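Local coordinates for protein FdxN element excision controlling factor XisI (Anabaena variabilis ATCC 29413, PDB 2NVM) that acts as a controlling factor in excision of the fdxN element, probably within a complex with XisF and XisH that recombines nitrogen-fixation genes, at residues D41-R46 / W58-W63; I72-Q77 / E86-N91; T106-G111 / T121-A126. All coordinates share one frame; numbering follows the deposited sequence.

Contact 1 (D41-R46 / W58-W63); sequences DTVGDR and WLCCGW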
loop_
_atom_site.group_PDB
_atom_site.type_symbol
_atom_site.label_atom_id
_atom_site.label_comp_id
_atom_site.label_asym_id
_atom_site.label_seq_id
_atom_site.Cartn_x
_atom_site.Cartn_y
_atom_site.Cartn_z
ATOM N N ASP B 41 -14.372 -11.912 -0.780
ATOM C CA ASP B 41 -14.177 -12.031 0.695
ATOM C C ASP B 41 -13.004 -12.921 1.127
ATOM O O ASP B 41 -12.535 -12.789 2.258
ATOM C CB ASP B 41 -15.427 -12.616 1.379
ATOM C CG ASP B 41 -16.683 -11.807 1.174
ATOM O OD1 ASP B 41 -16.585 -10.589 1.262
ATOM O OD2 ASP B 41 -17.779 -12.414 0.984
ATOM N N THR B 42 -12.558 -13.843 0.262
ATOM C CA THR B 42 -11.438 -14.754 0.586
ATOM C C THR B 42 -10.119 -13.977 0.641
ATOM O O THR B 42 -10.019 -12.861 0.082
ATOM C CB THR B 42 -11.318 -15.966 -0.408
ATOM O OG1 THR B 42 -11.030 -15.507 -1.734
ATOM C CG2 THR B 42 -12.596 -16.786 -0.431
ATOM N N VAL B 43 -9.135 -14.548 1.346
ATOM C CA VAL B 43 -7.802 -13.935 1.457
ATOM C C VAL B 43 -7.201 -13.995 0.047
ATOM O O VAL B 43 -7.021 -15.089 -0.515
ATOM C CB VAL B 43 -6.873 -14.589 2.507
ATOM C CG1 VAL B 43 -5.494 -13.905 2.497
ATOM C CG2 VAL B 43 -7.491 -14.458 3.886
ATOM N N GLY B 44 -7.037 -12.801 -0.529
ATOM C CA GLY B 44 -6.510 -12.613 -1.868
ATOM C C GLY B 44 -5.479 -11.504 -1.885
ATOM O O GLY B 44 -5.553 -10.566 -1.091
ATOM N N ASP B 45 -4.540 -11.629 -2.812
ATOM C CA ASP B 45 -3.466 -10.690 -3.024
ATOM C C ASP B 45 -3.946 -9.518 -3.879
ATOM O O ASP B 45 -4.790 -9.706 -4.735
ATOM C CB ASP B 45 -2.273 -11.400 -3.701
ATOM C CG ASP B 45 -1.587 -12.441 -2.777
ATOM O OD1 ASP B 45 -2.048 -12.722 -1.646
ATOM O OD2 ASP B 45 -0.558 -12.987 -3.185
ATOM N N ARG B 46 -3.447 -8.319 -3.563
ATOM C CA ARG B 46 -3.754 -7.075 -4.291
ATOM C C ARG B 46 -2.443 -6.307 -4.498
ATOM O O ARG B 46 -1.601 -6.258 -3.592
ATOM C CB ARG B 46 -4.739 -6.142 -3.551
ATOM C CG ARG B 46 -6.173 -6.655 -3.281
ATOM C CD ARG B 46 -6.274 -7.455 -1.999
ATOM N NE ARG B 46 -7.632 -7.970 -1.734
ATOM C CZ ARG B 46 -8.610 -7.358 -1.045
ATOM N NH1 ARG B 46 -8.450 -6.153 -0.512
ATOM N NH2 ARG B 46 -9.786 -7.968 -0.890
ATOM N N TRP B 58 2.335 -4.584 -2.349
ATOM C CA TRP B 58 1.700 -5.854 -2.544
ATOM C C TRP B 58 1.277 -6.318 -1.156
ATOM O O TRP B 58 2.121 -6.459 -0.254
ATOM C CB TRP B 58 2.684 -6.825 -3.243
ATOM C CG TRP B 58 2.326 -8.276 -3.245
ATOM C CD1 TRP B 58 1.072 -8.816 -3.167
ATOM C CD2 TRP B 58 3.217 -9.377 -3.488
ATOM N NE1 TRP B 58 1.139 -10.176 -3.262
ATOM C CE2 TRP B 58 2.433 -10.560 -3.460
ATOM C CE3 TRP B 58 4.606 -9.487 -3.692
ATOM C CZ2 TRP B 58 2.983 -11.850 -3.628
ATOM C CZ3 TRP B 58 5.172 -10.785 -3.866
ATOM C CH2 TRP B 58 4.351 -11.948 -3.825
ATOM N N LEU B 59 -0.033 -6.529 -1.001
ATOM C CA LEU B 59 -0.619 -7.033 0.231
ATOM C C LEU B 59 -1.616 -8.130 -0.050
ATOM O O LEU B 59 -2.003 -8.332 -1.194
ATOM C CB LEU B 59 -1.289 -5.887 1.004
ATOM C CG LEU B 59 -2.444 -5.048 0.428
ATOM C CD1 LEU B 59 -3.702 -5.818 0.148
ATOM C CD2 LEU B 59 -2.773 -3.954 1.448
ATOM N N CYS B 60 -1.995 -8.845 1.002
ATOM C CA CYS B 60 -3.083 -9.827 0.952
ATOM C C CYS B 60 -4.139 -9.364 1.972
ATOM O O CYS B 60 -3.809 -8.818 3.028
ATOM C CB CYS B 60 -2.622 -11.260 1.171
ATOM S SG CYS B 60 -1.974 -11.588 2.725
ATOM N N CYS B 61 -5.398 -9.540 1.616
ATOM C CA CYS B 61 -6.504 -9.118 2.450
ATOM C C CYS B 61 -7.735 -9.998 2.245
ATOM O O CYS B 61 -8.045 -10.391 1.112
ATOM C CB CYS B 61 -6.811 -7.645 2.152
ATOM S SG CYS B 61 -8.119 -6.887 3.098
ATOM N N GLY B 62 -8.400 -10.303 3.355
ATOM C CA GLY B 62 -9.619 -11.107 3.390
ATOM C C GLY B 62 -9.869 -11.733 4.749
ATOM O O GLY B 62 -9.372 -11.231 5.773
ATOM N N TRP B 63 -10.639 -12.821 4.745
ATOM C CA TRP B 63 -11.015 -13.553 5.956
ATOM C C TRP B 63 -10.619 -15.019 5.886
ATOM O O TRP B 63 -10.877 -15.659 4.874
ATOM C CB TRP B 63 -12.517 -13.493 6.135
ATOM C CG TRP B 63 -12.994 -12.141 6.303
ATOM C CD1 TRP B 63 -13.410 -11.303 5.326
ATOM C CD2 TRP B 63 -13.075 -11.423 7.528
ATOM N NE1 TRP B 63 -13.767 -10.098 5.862
ATOM C CE2 TRP B 63 -13.569 -10.134 7.217
ATOM C CE3 TRP B 63 -12.785 -11.741 8.869
ATOM C CZ2 TRP B 63 -13.807 -9.153 8.212
ATOM C CZ3 TRP B 63 -13.028 -10.773 9.864
ATOM C CH2 TRP B 63 -13.512 -9.487 9.523
HETATM O O HOH W 1 -14.694 -9.291 2.755
#
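This contact is an antiparallel beta-hairpin pairing at the open end of the hairpin formed by strands 44-50 and 55-61, which face the second subunit of the dimer along part of their length. Two reciprocal pairs of backbone bonds carry it. Gly-44 N donates to Cys-61 O and Cys-61 N returns to Gly-44 O (2.9 Å), while Arg-46 N meets Leu-59 O nearly along the C=O axis at 2.8 Å and Leu-59 N answers to Arg-46 O.

Between these pairs lies the non-hydrogen-bonded pair Asp-45 and Cys-60, where Asp-45 OD1 rests 3.2 Å from Cys-60 CB. Asp-45 OD2 accepts a weak bond from Trp-58 NE1 at 3.3 Å, with carboxylate and indole planes 65° apart. An alanine here would lack the carboxylate, and the Trp-58 indole would probably be held less firmly in its rotation.

On the other face, Arg-46 bends at chi2 (86°), so that its CD packs 3.7 Å from Leu-59 CD1 and its guanidinium runs back over Cys-61, on the way to Tyr-75 OH of the second subunit. Cys-61 CB lies over one guanidinium face, toward the rim, 3.5 Å from Arg-46 NH1.

Contact 2 (I72-Q77 / E86-N91); sequences IILYLQ and EEDSTN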
loop_
_atom_site.group_PDB
_atom_site.type_symbol
_atom_site.label_atom_id
_atom_site.label_comp_id
_atom_site.label_asym_id
_atom_site.label_seq_id
_atom_site.Cartn_x
_atom_site.Cartn_y
_atom_site.Cartn_z
ATOM N N ILE B 72 0.889 -6.857 4.682
ATOM C CA ILE B 72 1.823 -6.317 3.663
ATOM C C ILE B 72 2.858 -7.407 3.381
ATOM O O ILE B 72 3.455 -7.928 4.330
ATOM C CB ILE B 72 2.478 -5.001 4.140
ATOM C CG1 ILE B 72 1.372 -3.934 4.321
ATOM C CG2 ILE B 72 3.610 -4.529 3.150
ATOM C CD1 ILE B 72 1.859 -2.602 4.854
ATOM N N ILE B 73 3.013 -7.759 2.089
ATOM C CA ILE B 73 3.952 -8.783 1.605
ATOM C C ILE B 73 5.247 -8.124 1.132
ATOM O O ILE B 73 6.340 -8.546 1.502
ATOM C CB ILE B 73 3.389 -9.589 0.369
ATOM C CG1 ILE B 73 2.047 -10.266 0.672
ATOM C CG2 ILE B 73 4.397 -10.639 -0.126
ATOM C CD1 ILE B 73 2.104 -11.288 1.752
ATOM N N LEU B 74 5.105 -7.110 0.274
ATOM C CA LEU B 74 6.227 -6.387 -0.315
ATOM C C LEU B 74 5.847 -4.927 -0.459
ATOM O O LEU B 74 4.772 -4.622 -0.995
ATOM C CB LEU B 74 6.557 -7.029 -1.672
ATOM C CG LEU B 74 7.827 -6.734 -2.483
ATOM C CD1 LEU B 74 9.079 -6.887 -1.663
ATOM C CD2 LEU B 74 7.885 -7.693 -3.680
ATOM N N TYR B 75 6.711 -4.044 0.050
ATOM C CA TYR B 75 6.490 -2.612 0.019
ATOM C C TYR B 75 7.801 -1.895 -0.302
ATOM O O TYR B 75 8.792 -2.026 0.421
ATOM C CB TYR B 75 5.828 -2.127 1.340
ATOM C CG TYR B 75 5.642 -0.626 1.482
ATOM C CD1 TYR B 75 5.345 0.200 0.362
ATOM C CD2 TYR B 75 5.649 -0.025 2.754
ATOM C CE1 TYR B 75 5.172 1.586 0.499
ATOM C CE2 TYR B 75 5.471 1.352 2.905
ATOM C CZ TYR B 75 5.220 2.152 1.762
ATOM O OH TYR B 75 5.024 3.502 1.868
ATOM N N LEU B 76 7.765 -1.140 -1.397
ATOM C CA LEU B 76 8.893 -0.375 -1.907
ATOM C C LEU B 76 8.458 1.052 -2.197
ATOM O O LEU B 76 7.322 1.279 -2.641
ATOM C CB LEU B 76 9.390 -1.002 -3.217
ATOM C CG LEU B 76 9.720 -2.499 -3.230
ATOM C CD1 LEU B 76 10.123 -2.941 -4.611
ATOM C CD2 LEU B 76 10.829 -2.819 -2.283
ATOM N N GLN B 77 9.340 2.001 -1.904
ATOM C CA GLN B 77 9.141 3.405 -2.244
ATOM C C GLN B 77 10.462 4.043 -2.718
ATOM O O GLN B 77 11.542 3.589 -2.332
ATOM C CB GLN B 77 8.494 4.235 -1.119
ATOM C CG GLN B 77 9.301 4.370 0.165
ATOM C CD GLN B 77 8.948 5.540 1.067
ATOM O OE1 GLN B 77 8.078 6.375 0.779
ATOM N NE2 GLN B 77 9.687 5.636 2.165
ATOM N N GLU B 86 10.826 -1.316 2.339
ATOM C CA GLU B 86 10.125 -1.232 3.635
ATOM C C GLU B 86 9.618 -2.585 4.144
ATOM O O GLU B 86 9.422 -2.754 5.325
ATOM C CB GLU B 86 8.937 -0.278 3.531
ATOM C CG GLU B 86 9.227 1.152 3.007
ATOM C CD GLU B 86 10.023 2.054 3.932
ATOM O OE1 GLU B 86 10.641 1.611 4.913
ATOM O OE2 GLU B 86 10.079 3.259 3.647
ATOM N N GLU B 87 9.328 -3.516 3.247
ATOM C CA GLU B 87 8.860 -4.853 3.616
ATOM C C GLU B 87 9.250 -5.765 2.474
ATOM O O GLU B 87 9.071 -5.387 1.309
ATOM C CB GLU B 87 7.338 -4.855 3.847
ATOM C CG GLU B 87 6.723 -6.202 4.297
ATOM C CD GLU B 87 7.266 -6.735 5.637
ATOM O OE1 GLU B 87 7.334 -5.959 6.608
ATOM O OE2 GLU B 87 7.602 -7.948 5.717
ATOM N N ASP B 88 9.794 -6.934 2.816
ATOM C CA ASP B 88 10.287 -7.902 1.866
ATOM C C ASP B 88 9.915 -9.319 2.290
ATOM O O ASP B 88 10.138 -9.686 3.445
ATOM C CB ASP B 88 11.833 -7.783 1.815
ATOM C CG ASP B 88 12.493 -8.752 0.803
ATOM O OD1 ASP B 88 11.905 -9.000 -0.267
ATOM O OD2 ASP B 88 13.605 -9.246 1.083
ATOM N N SER B 89 9.430 -10.102 1.322
ATOM C CA SER B 89 9.039 -11.521 1.453
ATOM C C SER B 89 9.967 -12.524 0.703
ATOM O O SER B 89 9.726 -13.732 0.754
ATOM C CB SER B 89 7.654 -11.679 0.821
ATOM O OG SER B 89 7.703 -11.274 -0.553
ATOM N N THR B 90 10.994 -12.018 0.018
ATOM C CA THR B 90 11.909 -12.807 -0.833
ATOM C C THR B 90 13.268 -13.172 -0.233
ATOM O O THR B 90 14.054 -13.831 -0.930
ATOM C CB THR B 90 12.182 -12.011 -2.154
ATOM O OG1 THR B 90 12.992 -10.853 -1.879
ATOM C CG2 THR B 90 10.875 -11.582 -2.813
ATOM N N ASN B 91 13.515 -12.777 1.033
ATOM C CA ASN B 91 14.792 -13.000 1.741
ATOM C C ASN B 91 15.943 -12.324 0.947
ATOM O O ASN B 91 17.024 -12.898 0.741
ATOM C CB ASN B 91 15.025 -14.509 2.011
ATOM C CG ASN B 91 16.072 -14.786 3.112
ATOM O OD1 ASN B 91 16.208 -14.031 4.079
ATOM N ND2 ASN B 91 16.778 -15.907 2.982
HETATM O O HOH W 2 6.802 -10.047 3.644
#
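Strands 67-79 and 82-87 pair here near the centre of the chain, and one carbonyl carries much of the bonding. Tyr-75 O accepts two backbone N-H groups, from Glu-86 N at 2.9 Å and from Glu-87 N at 3.2 Å, both in the carbonyl plane, the second on a lone pair. Tyr-75 N in turn gives a straight bond (170°) to Glu-87 O.

Glu-86 lies alongside the tyrosine: its CG sits over the ring face, 4.1 Å from the ring centroid, in a CH-pi contact. A bend at chi2 then carries the carboxylate on to Gln-77, whose NE2 makes a weak bond to Glu-86 OE2. The stronger partners of this buried acid belong to the second subunit, Arg-68 at OE1 and Arg-46 at OE2, charges likely to keep it ionised. Tyr-75 OH and Gln-77 OE1 are both met by Gln-55.

Glu-87 packs its CG 3.7 Å from Ile-72 CG2. Its OE1 bonds Gln-70 of the second subunit, and a water donates to both its OE2 and Ile-73 O, 2.7 Å from the latter.

Where the strand ends, Asp-88 OD1 accepts from Thr-90 N, above the carboxylate plane, and from Thr-90 OG1 (2.7 Å) on its syn lone pair, while OD2 takes Leu-92 N. The first of these closes an Asx turn just before helix 93-100. Glu-86 and Glu-87 together facing Tyr-75 make the pairing a classic beta bulge within a hairpin.

Contact 3 (T106-G111 / T121-A126); sequences TDIILG and TEFAIA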
loop_
_atom_site.group_PDB
_atom_site.type_symbol
_atom_site.label_atom_id
_atom_site.label_comp_id
_atom_site.label_asym_id
_atom_site.label_seq_id
_atom_site.Cartn_x
_atom_site.Cartn_y
_atom_site.Cartn_z
ATOM N N THR B 106 24.422 1.773 -2.818
ATOM C CA THR B 106 24.273 3.077 -2.141
ATOM C C THR B 106 22.900 3.743 -2.357
ATOM O O THR B 106 22.584 4.679 -1.617
ATOM C CB THR B 106 25.385 4.092 -2.539
ATOM O OG1 THR B 106 25.302 4.395 -3.938
ATOM C CG2 THR B 106 26.764 3.537 -2.202
ATOM N N ASP B 107 22.142 3.316 -3.385
ATOM C CA ASP B 107 20.772 3.801 -3.669
ATOM C C ASP B 107 19.635 2.832 -3.218
ATOM O O ASP B 107 18.476 3.058 -3.562
ATOM C CB ASP B 107 20.648 4.194 -5.163
ATOM C CG ASP B 107 21.446 5.454 -5.524
ATOM O OD1 ASP B 107 21.602 6.371 -4.684
ATOM O OD2 ASP B 107 21.877 5.554 -6.687
ATOM N N ILE B 108 19.980 1.800 -2.431
ATOM C CA ILE B 108 19.060 0.802 -1.865
ATOM C C ILE B 108 19.128 0.944 -0.326
ATOM O O ILE B 108 20.203 0.860 0.228
ATOM C CB ILE B 108 19.446 -0.657 -2.269
ATOM C CG1 ILE B 108 19.445 -0.823 -3.800
ATOM C CG2 ILE B 108 18.489 -1.676 -1.628
ATOM C CD1 ILE B 108 19.794 -2.226 -4.294
ATOM N N ILE B 109 17.991 1.166 0.332
ATOM C CA ILE B 109 17.895 1.281 1.803
ATOM C C ILE B 109 16.945 0.199 2.313
ATOM O O ILE B 109 15.817 0.074 1.812
ATOM C CB ILE B 109 17.361 2.664 2.259
ATOM C CG1 ILE B 109 18.269 3.779 1.732
ATOM C CG2 ILE B 109 17.266 2.732 3.795
ATOM C CD1 ILE B 109 17.860 5.144 2.122
ATOM N N LEU B 110 17.403 -0.569 3.302
ATOM C CA LEU B 110 16.579 -1.582 3.944
ATOM C C LEU B 110 15.868 -0.894 5.090
ATOM O O LEU B 110 16.361 -0.848 6.217
ATOM C CB LEU B 110 17.386 -2.804 4.389
ATOM C CG LEU B 110 18.149 -3.505 3.265
ATOM C CD1 LEU B 110 18.855 -4.726 3.856
ATOM C CD2 LEU B 110 17.253 -3.904 2.053
ATOM N N GLY B 111 14.711 -0.310 4.757
ATOM C CA GLY B 111 13.817 0.360 5.691
ATOM C C GLY B 111 13.332 -0.562 6.789
ATOM O O GLY B 111 13.137 -0.113 7.902
ATOM N N THR B 121 25.105 -4.129 6.897
ATOM C CA THR B 121 24.945 -4.654 5.533
ATOM C C THR B 121 25.689 -3.738 4.520
ATOM O O THR B 121 26.202 -2.657 4.877
ATOM C CB THR B 121 23.435 -4.852 5.165
ATOM O OG1 THR B 121 23.339 -5.602 3.947
ATOM C CG2 THR B 121 22.660 -3.516 5.042
ATOM N N GLU B 122 25.733 -4.179 3.259
ATOM C CA GLU B 122 26.397 -3.428 2.156
ATOM C C GLU B 122 25.542 -2.309 1.492
ATOM O O GLU B 122 26.013 -1.680 0.536
ATOM C CB GLU B 122 26.892 -4.408 1.072
ATOM N N PHE B 123 24.347 -2.023 2.029
ATOM C CA PHE B 123 23.394 -1.038 1.459
ATOM C C PHE B 123 23.447 0.330 2.156
ATOM O O PHE B 123 24.190 0.508 3.133
ATOM C CB PHE B 123 21.967 -1.630 1.462
ATOM C CG PHE B 123 21.905 -3.020 0.905
ATOM C CD1 PHE B 123 22.292 -3.264 -0.428
ATOM C CD2 PHE B 123 21.502 -4.100 1.706
ATOM C CE1 PHE B 123 22.291 -4.572 -0.956
ATOM C CE2 PHE B 123 21.468 -5.421 1.192
ATOM C CZ PHE B 123 21.871 -5.659 -0.140
ATOM N N ALA B 124 22.674 1.287 1.627
ATOM C CA ALA B 124 22.611 2.656 2.176
ATOM C C ALA B 124 21.864 2.747 3.522
ATOM O O ALA B 124 20.941 1.963 3.793
ATOM C CB ALA B 124 21.980 3.614 1.179
ATOM N N ILE B 125 22.280 3.731 4.329
ATOM C CA ILE B 125 21.720 4.038 5.654
ATOM C C ILE B 125 20.570 5.043 5.494
ATOM O O ILE B 125 19.546 4.898 6.146
ATOM C CB ILE B 125 22.808 4.587 6.650
ATOM C CG1 ILE B 125 23.965 3.582 6.799
ATOM C CG2 ILE B 125 22.190 4.897 8.030
ATOM C CD1 ILE B 125 25.088 4.026 7.755
ATOM N N ALA B 126 20.765 6.072 4.665
ATOM C CA ALA B 126 19.731 7.090 4.386
ATOM C C ALA B 126 19.924 7.726 3.008
ATOM O O ALA B 126 19.078 8.513 2.569
ATOM C CB ALA B 126 19.720 8.160 5.481
ATOM O OXT ALA B 126 20.909 7.460 2.302
HETATM O O HOH W 3 19.985 -0.449 4.346
#
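Ile-108 O is held by one bond across this contact, from Ala-124 N at 2.9 Å; the donor lies nearly along the C=O axis, although the N-H...O angle is bent to 142°. A water adds a second tie, accepting from Leu-110 N and donating to Ala-124 O (2.7 Å), so that the C-terminal tail follows the short strand without forming a regular one.

Side chains close the rest. The Ala-124 methyl presses tightly on a carbonyl, its CB 3.1 Å from Thr-106 O, and also touches Ile-109 CG1. The Ile-109 chain, with CG1 anti to the carbonyl carbon and extended beyond it, pushes CD1 to 3.4 Å from Ala-126 C, against the base of the terminal carboxylate. Phe-123 turns back toward the strand and brings its CD2 3.5 Å from Leu-110 CD1, the two side chains crossing obliquely; Ile-108 CB meets the ring at CD1, on the same side of its plane as Leu-110.

Lys-82 clasps both segments, bonding Thr-106 O and forming a salt bridge with Ala-126 OXT. Strand 108-110 runs parallel to strand 82-87, with Ile-108 also packed on Met-98 and Leu-99 of helix 93-100 and Phe-123 on Val-95 of the same helix.

From the N terminus the contacts follow in series, none enclosing or crossing another. Contact 1 closes the hairpin loop made by strands 44-50 and 55-61, contact 2 the hairpin loop made by strands 67-79 and 82-87, and contact 3 a loop of nine residues without helix or strand. Contacts 1 and 2 are stitched together by probable backbone hydrogen bonds between Trp-58 and both Ile-73 and Leu-74, part of the pairing that joins the two hairpins into one sheet. Contact 2 meets contact 3 by packing of Glu-86 on Gly-111, where strand 108-110 extends that sheet in parallel. Contacts 1 and 3 lie on opposite sides of the chain's centre, their nearest atoms about 14 Å apart.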